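Local coordinates for DegV family protein (Streptococcus agalactiae, PDB 3LUP) that binds a fatty acid, elaidic acid in this crystal, and may take part in lipid transport or fatty acid metabolism, at residues Glu71-Leu76 / Gln104-Glu109; Gln78-Gly83 / Pro111-Ala116. All blocks are in the same frame, centred on the assembly; numbering follows the deposited sequence.

Contact 1 of 2, residues Glu71-Leu76 / Gln104-Glu109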
loop_
_atom_site.group_PDB
_atom_site.type_symbol
_atom_site.label_atom_id
_atom_site.label_comp_id
_atom_site.label_asym_id
_atom_site.label_seq_id
_atom_site.Cartn_x
_atom_site.Cartn_y
_atom_site.Cartn_z
ATOM N N GLU A 71 11.174 16.662 4.401
ATOM C CA GLU A 71 10.037 16.644 5.315
ATOM C C GLU A 71 10.199 15.581 6.391
ATOM O O GLU A 71 9.929 15.836 7.560
ATOM C CB GLU A 71 8.727 16.429 4.566
ATOM C CG GLU A 71 8.236 17.651 3.854
ATOM C CD GLU A 71 6.766 17.571 3.501
ATOM O OE1 GLU A 71 6.219 16.448 3.488
ATOM O OE2 GLU A 71 6.154 18.630 3.238
ATOM N N LEU A 72 10.633 14.393 5.987
ATOM C CA LEU A 72 10.967 13.347 6.940
ATOM C C LEU A 72 12.050 13.833 7.903
ATOM O O LEU A 72 11.899 13.743 9.126
ATOM C CB LEU A 72 11.416 12.066 6.219
ATOM C CG LEU A 72 11.780 10.836 7.074
ATOM C CD1 LEU A 72 10.812 10.582 8.256
ATOM C CD2 LEU A 72 11.931 9.585 6.196
ATOM N N ASP A 73 13.134 14.356 7.339
ATOM C CA ASP A 73 14.257 14.855 8.113
ATOM C C ASP A 73 13.814 15.822 9.199
ATOM O O ASP A 73 14.183 15.654 10.360
ATOM C CB ASP A 73 15.254 15.539 7.193
ATOM C CG ASP A 73 16.479 15.993 7.920
ATOM O OD1 ASP A 73 17.009 15.186 8.715
ATOM O OD2 ASP A 73 16.907 17.152 7.706
ATOM N N ASP A 74 13.019 16.819 8.810
ATOM C CA ASP A 74 12.497 17.833 9.729
ATOM C C ASP A 74 11.481 17.270 10.748
ATOM O O ASP A 74 11.399 17.747 11.891
ATOM C CB ASP A 74 11.881 19.003 8.943
ATOM C CG ASP A 74 12.901 19.727 8.031
ATOM O OD1 ASP A 74 14.095 19.854 8.412
ATOM O OD2 ASP A 74 12.496 20.185 6.929
ATOM N N LEU A 75 10.714 16.264 10.327
ATOM C CA LEU A 75 9.778 15.573 11.209
ATOM C C LEU A 75 10.518 14.767 12.284
ATOM O O LEU A 75 10.103 14.731 13.449
ATOM C CB LEU A 75 8.865 14.645 10.409
ATOM C CG LEU A 75 7.780 13.913 11.208
ATOM C CD1 LEU A 75 6.858 14.876 11.967
ATOM C CD2 LEU A 75 6.967 13.048 10.289
ATOM N N LEU A 76 11.603 14.119 11.878
ATOM C CA LEU A 76 12.417 13.357 12.796
ATOM C C LEU A 76 12.990 14.248 13.883
ATOM O O LEU A 76 12.930 13.913 15.068
ATOM C CB LEU A 76 13.536 12.626 12.052
ATOM C CG LEU A 76 13.134 11.375 11.265
ATOM C CD1 LEU A 76 14.365 10.701 10.743
ATOM C CD2 LEU A 76 12.363 10.410 12.125
ATOM N N GLN A 104 17.240 5.590 4.111
ATOM C CA GLN A 104 18.009 4.753 5.051
ATOM C C GLN A 104 19.143 5.476 5.770
ATOM O O GLN A 104 19.438 5.183 6.943
ATOM C CB GLN A 104 18.581 3.509 4.367
ATOM C CG GLN A 104 17.562 2.480 3.911
ATOM C CD GLN A 104 16.534 2.131 4.972
ATOM O OE1 GLN A 104 16.852 1.538 6.007
ATOM N NE2 GLN A 104 15.279 2.495 4.709
ATOM N N PHE A 105 19.789 6.407 5.073
ATOM C CA PHE A 105 20.910 7.131 5.661
ATOM C C PHE A 105 20.439 7.965 6.849
ATOM O O PHE A 105 21.206 8.230 7.767
ATOM C CB PHE A 105 21.629 7.992 4.615
ATOM C CG PHE A 105 20.924 9.284 4.291
ATOM C CD1 PHE A 105 19.753 9.288 3.529
ATOM C CD2 PHE A 105 21.436 10.501 4.742
ATOM C CE1 PHE A 105 19.098 10.485 3.229
ATOM C CE2 PHE A 105 20.795 11.705 4.445
ATOM C CZ PHE A 105 19.626 11.698 3.684
ATOM N N LEU A 106 19.165 8.343 6.840
ATOM C CA LEU A 106 18.604 9.185 7.890
ATOM C C LEU A 106 18.671 8.588 9.295
ATOM O O LEU A 106 18.708 9.327 10.281
ATOM C CB LEU A 106 17.177 9.630 7.541
ATOM C CG LEU A 106 17.012 10.738 6.481
ATOM C CD1 LEU A 106 15.566 11.220 6.409
ATOM C CD2 LEU A 106 17.933 11.929 6.749
ATOM N N ILE A 107 18.700 7.261 9.393
ATOM C CA ILE A 107 18.863 6.594 10.694
ATOM C C ILE A 107 20.175 6.991 11.395
ATOM O O ILE A 107 20.187 7.216 12.613
ATOM C CB ILE A 107 18.727 5.059 10.575
ATOM C CG1 ILE A 107 17.325 4.705 10.038
ATOM C CG2 ILE A 107 19.050 4.358 11.926
ATOM C CD1 ILE A 107 17.216 3.326 9.376
ATOM N N GLU A 108 21.259 7.101 10.628
ATOM C CA GLU A 108 22.551 7.561 11.159
ATOM C C GLU A 108 22.608 9.060 11.482
ATOM O O GLU A 108 23.448 9.486 12.279
ATOM C CB GLU A 108 23.678 7.197 10.192
ATOM C CG GLU A 108 24.307 5.837 10.467
ATOM C CD GLU A 108 23.270 4.758 10.747
ATOM O OE1 GLU A 108 22.529 4.363 9.807
ATOM O OE2 GLU A 108 23.197 4.316 11.918
ATOM N N GLU A 109 21.715 9.839 10.862
ATOM C CA GLU A 109 21.678 11.308 11.009
ATOM C C GLU A 109 20.880 11.781 12.232
ATOM O O GLU A 109 20.934 12.961 12.586
ATOM C CB GLU A 109 21.103 11.985 9.752
ATOM C CG GLU A 109 21.725 11.557 8.425
ATOM C CD GLU A 109 23.100 12.154 8.171
ATOM O OE1 GLU A 109 23.435 13.179 8.804
ATOM O OE2 GLU A 109 23.840 11.601 7.322
#
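L106 reaches across from the short, weakly bonded helix 106-109 and sets its two methyls against different residues of helix 69-81. CD1 goes to the buried side, lying 3.9 Å from CG of L72 and 4.0 Å from CD2 of the same leucine, so this methyl runs alongside the CG-CD2 arm of L72. The L72 side chain meets it aslant, with CG anti to its own backbone N (chi1 -179°) and that arm carried out toward L106. One turn further along the helix, L76 adds its CD1 against the L106 CB at 4.4 Å, a more distant approach made at the base of the side chain. L72 also rests on L29 of strand 26-29, and L76 touches H110.

This is helix packing on one side of the parallel four-stranded sheet in the DegV fold: helix 69-81 leads into strand 86-89, and helix 106-109 comes just before edge strand 114-116. The backbones come nearest at D73 and L106, whose CA atoms are 7.1 Å apart.

Whereas the three leucines are buried, D73 on the other side is partly exposed and offers only a carboxylate oxygen to a methyl. The second methyl of L106, CD2, stands 3.9 Å from OD1 of D73, the two side chains crossing at about a right angle. That is van der Waals contact only; the polar need of OD1 is met by a hydrogen bond from NE2 of H110, immediately after the second segment. CD2 also lies 3.5 Å above one face of the F105 ring, displaced toward its rim. E109 is exposed, its OE1 remaining 6.7 Å from D73 OD1, a separation at which the two like charges would probably repel only mildly.

Contact 2 of 2, residues Gln78-Gly83 / Pro111-Ala116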
loop_
_atom_site.group_PDB
_atom_site.type_symbol
_atom_site.label_atom_id
_atom_site.label_comp_id
_atom_site.label_asym_id
_atom_site.label_seq_id
_atom_site.Cartn_x
_atom_site.Cartn_y
_atom_site.Cartn_z
ATOM N N GLN A 78 11.842 17.240 14.792
ATOM C CA GLN A 78 10.665 17.674 15.566
ATOM C C GLN A 78 10.204 16.641 16.614
ATOM O O GLN A 78 9.863 16.995 17.745
ATOM C CB GLN A 78 9.513 18.052 14.616
ATOM C CG GLN A 78 8.419 18.915 15.238
ATOM C CD GLN A 78 8.962 20.180 15.945
ATOM O OE1 GLN A 78 9.906 20.817 15.471
ATOM N NE2 GLN A 78 8.349 20.544 17.079
ATOM N N LEU A 79 10.204 15.369 16.236
ATOM C CA LEU A 79 9.823 14.297 17.153
ATOM C C LEU A 79 10.808 14.178 18.321
ATOM O O LEU A 79 10.398 14.027 19.476
ATOM C CB LEU A 79 9.680 12.964 16.397
ATOM C CG LEU A 79 8.533 12.893 15.374
ATOM C CD1 LEU A 79 8.746 11.801 14.351
ATOM C CD2 LEU A 79 7.213 12.706 16.056
ATOM N N GLU A 80 12.101 14.274 18.008
ATOM C CA GLU A 80 13.165 14.246 19.009
ATOM C C GLU A 80 12.965 15.308 20.080
ATOM O O GLU A 80 13.115 15.017 21.265
ATOM C CB GLU A 80 14.525 14.422 18.334
ATOM C CG GLU A 80 15.756 14.390 19.245
ATOM C CD GLU A 80 17.065 14.488 18.440
ATOM O OE1 GLU A 80 17.210 13.771 17.408
ATOM O OE2 GLU A 80 17.951 15.287 18.828
ATOM N N LYS A 81 12.632 16.532 19.666
ATOM C CA LYS A 81 12.384 17.609 20.630
ATOM C C LYS A 81 10.959 17.619 21.204
ATOM O O LYS A 81 10.688 18.262 22.208
ATOM C CB LYS A 81 12.821 18.980 20.101
ATOM C CG LYS A 81 12.333 19.360 18.729
ATOM C CD LYS A 81 13.238 20.448 18.141
ATOM C CE LYS A 81 12.479 21.303 17.134
ATOM N NZ LYS A 81 13.372 22.104 16.236
ATOM N N GLU A 82 10.061 16.872 20.583
ATOM C CA GLU A 82 8.740 16.698 21.150
ATOM C C GLU A 82 8.781 15.607 22.244
ATOM O O GLU A 82 7.755 15.315 22.879
ATOM C CB GLU A 82 7.727 16.397 20.036
ATOM C CG GLU A 82 6.566 17.361 20.030
ATOM C CD GLU A 82 5.951 17.597 18.650
ATOM O OE1 GLU A 82 5.641 16.609 17.929
ATOM O OE2 GLU A 82 5.751 18.790 18.302
ATOM N N GLY A 83 9.970 15.026 22.469
ATOM C CA GLY A 83 10.184 14.013 23.509
ATOM C C GLY A 83 10.028 12.533 23.148
ATOM O O GLY A 83 10.154 11.667 24.020
ATOM N N PRO A 111 20.944 10.220 15.718
ATOM C CA PRO A 111 21.396 9.203 16.662
ATOM C C PRO A 111 20.683 9.258 18.024
ATOM O O PRO A 111 20.779 8.308 18.801
ATOM C CB PRO A 111 22.893 9.498 16.800
ATOM C CG PRO A 111 23.005 10.935 16.513
ATOM C CD PRO A 111 21.960 11.267 15.511
ATOM N N ASN A 112 19.956 10.343 18.290
ATOM C CA ASN A 112 19.213 10.483 19.546
ATOM C C ASN A 112 17.841 9.810 19.577
ATOM O O ASN A 112 17.147 9.888 20.585
ATOM C CB ASN A 112 19.119 11.945 19.965
ATOM C CG ASN A 112 20.454 12.495 20.456
ATOM O OD1 ASN A 112 21.079 13.319 19.780
ATOM N ND2 ASN A 112 20.904 12.035 21.636
ATOM N N LEU A 113 17.466 9.146 18.483
ATOM C CA LEU A 113 16.268 8.299 18.450
ATOM C C LEU A 113 16.635 6.893 18.020
ATOM O O LEU A 113 17.596 6.698 17.273
ATOM C CB LEU A 113 15.241 8.827 17.451
ATOM C CG LEU A 113 14.630 10.216 17.593
ATOM C CD1 LEU A 113 14.300 10.730 16.198
ATOM C CD2 LEU A 113 13.396 10.197 18.500
ATOM N N THR A 114 15.861 5.918 18.485
ATOM C CA THR A 114 15.970 4.557 17.998
ATOM C C THR A 114 14.916 4.413 16.917
ATOM O O THR A 114 13.720 4.584 17.178
ATOM C CB THR A 114 15.760 3.541 19.109
ATOM O OG1 THR A 114 16.783 3.717 20.091
ATOM C CG2 THR A 114 15.861 2.137 18.563
ATOM N N ILE A 115 15.384 4.113 15.702
ATOM C CA ILE A 115 14.580 4.224 14.485
ATOM C C ILE A 115 14.645 2.951 13.667
ATOM O O ILE A 115 15.729 2.438 13.395
ATOM C CB ILE A 115 15.081 5.385 13.599
ATOM C CG1 ILE A 115 15.095 6.691 14.388
ATOM C CG2 ILE A 115 14.218 5.531 12.360
ATOM C CD1 ILE A 115 15.952 7.775 13.758
ATOM N N ALA A 116 13.484 2.447 13.263
ATOM C CA ALA A 116 13.447 1.316 12.342
ATOM C C ALA A 116 12.537 1.618 11.163
ATOM O O ALA A 116 11.365 1.985 11.344
ATOM C CB ALA A 116 13.023 0.046 13.052
#
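Chi1 of E80 is -179°, which puts CG anti to the backbone N, and the chain runs on extended beyond CG, carrying the carboxylate away from helix 69-81 toward N112. The CB of N112 itself points toward the helix, and the torsion that places CG beside the backbone N sets the amide to the side. The glutamate therefore ends on a methylene: CD is 3.6 Å from N112 CB, and both oxygens lie near that same carbon. The amide plane is turned 62° from that of the carboxylate, with OD1 3.8 Å from OE2 of E80. An amide oxygen and a carboxylate oxygen are both acceptors, so no hydrogen bond is expected there; none links the two segments, and the touch between these side chains is one of shape at an exposed border.

The inner half belongs to L113, which is buried. Its CD2 lies 4.1 Å from CA of E80, while CD1 comes within 4.3 Å of E80 CB, and the two methyls thus pack on CA and CB at the root of the glutamate. Just beyond, the helix finishes in a Schellman motif, G83 taking positive phi (92°) before the chain turns toward strand 86-89.

E80 also touches H110, and L113 leans on V87 of strand 86-89. Strand 114-116 pairs in parallel with that strand through backbone bonds of T114 and A116 and is an outermost strand of the four-stranded sheet; L113 thus fills the space between sheet edge and the last turn of helix 69-81, while T114 and A116 meet helix 144-155.

How the contacts relate
Contacts 1 and 2 have centres 9 Å apart and share helix 69-81: contact 1 uses its earlier turns, contact 2 its last ones. The second segments follow one another too, helix 106-109 leading through H110 to strand 114-116. Their segments alternate along the chain, 71-76, 78-83, 104-109, 111-116, with strand 86-89 in between. The contacts also meet directly, L113 CD1 lying 3.6 Å from L76 O and I107 CG1 4.0 Å from I115 CG2. Together they form a seam joining helix 69-81 to the chain that runs from 104 into edge strand 114-116; at contact 1, the side chain of L72 is about 13 Å from the bound elaidic acid.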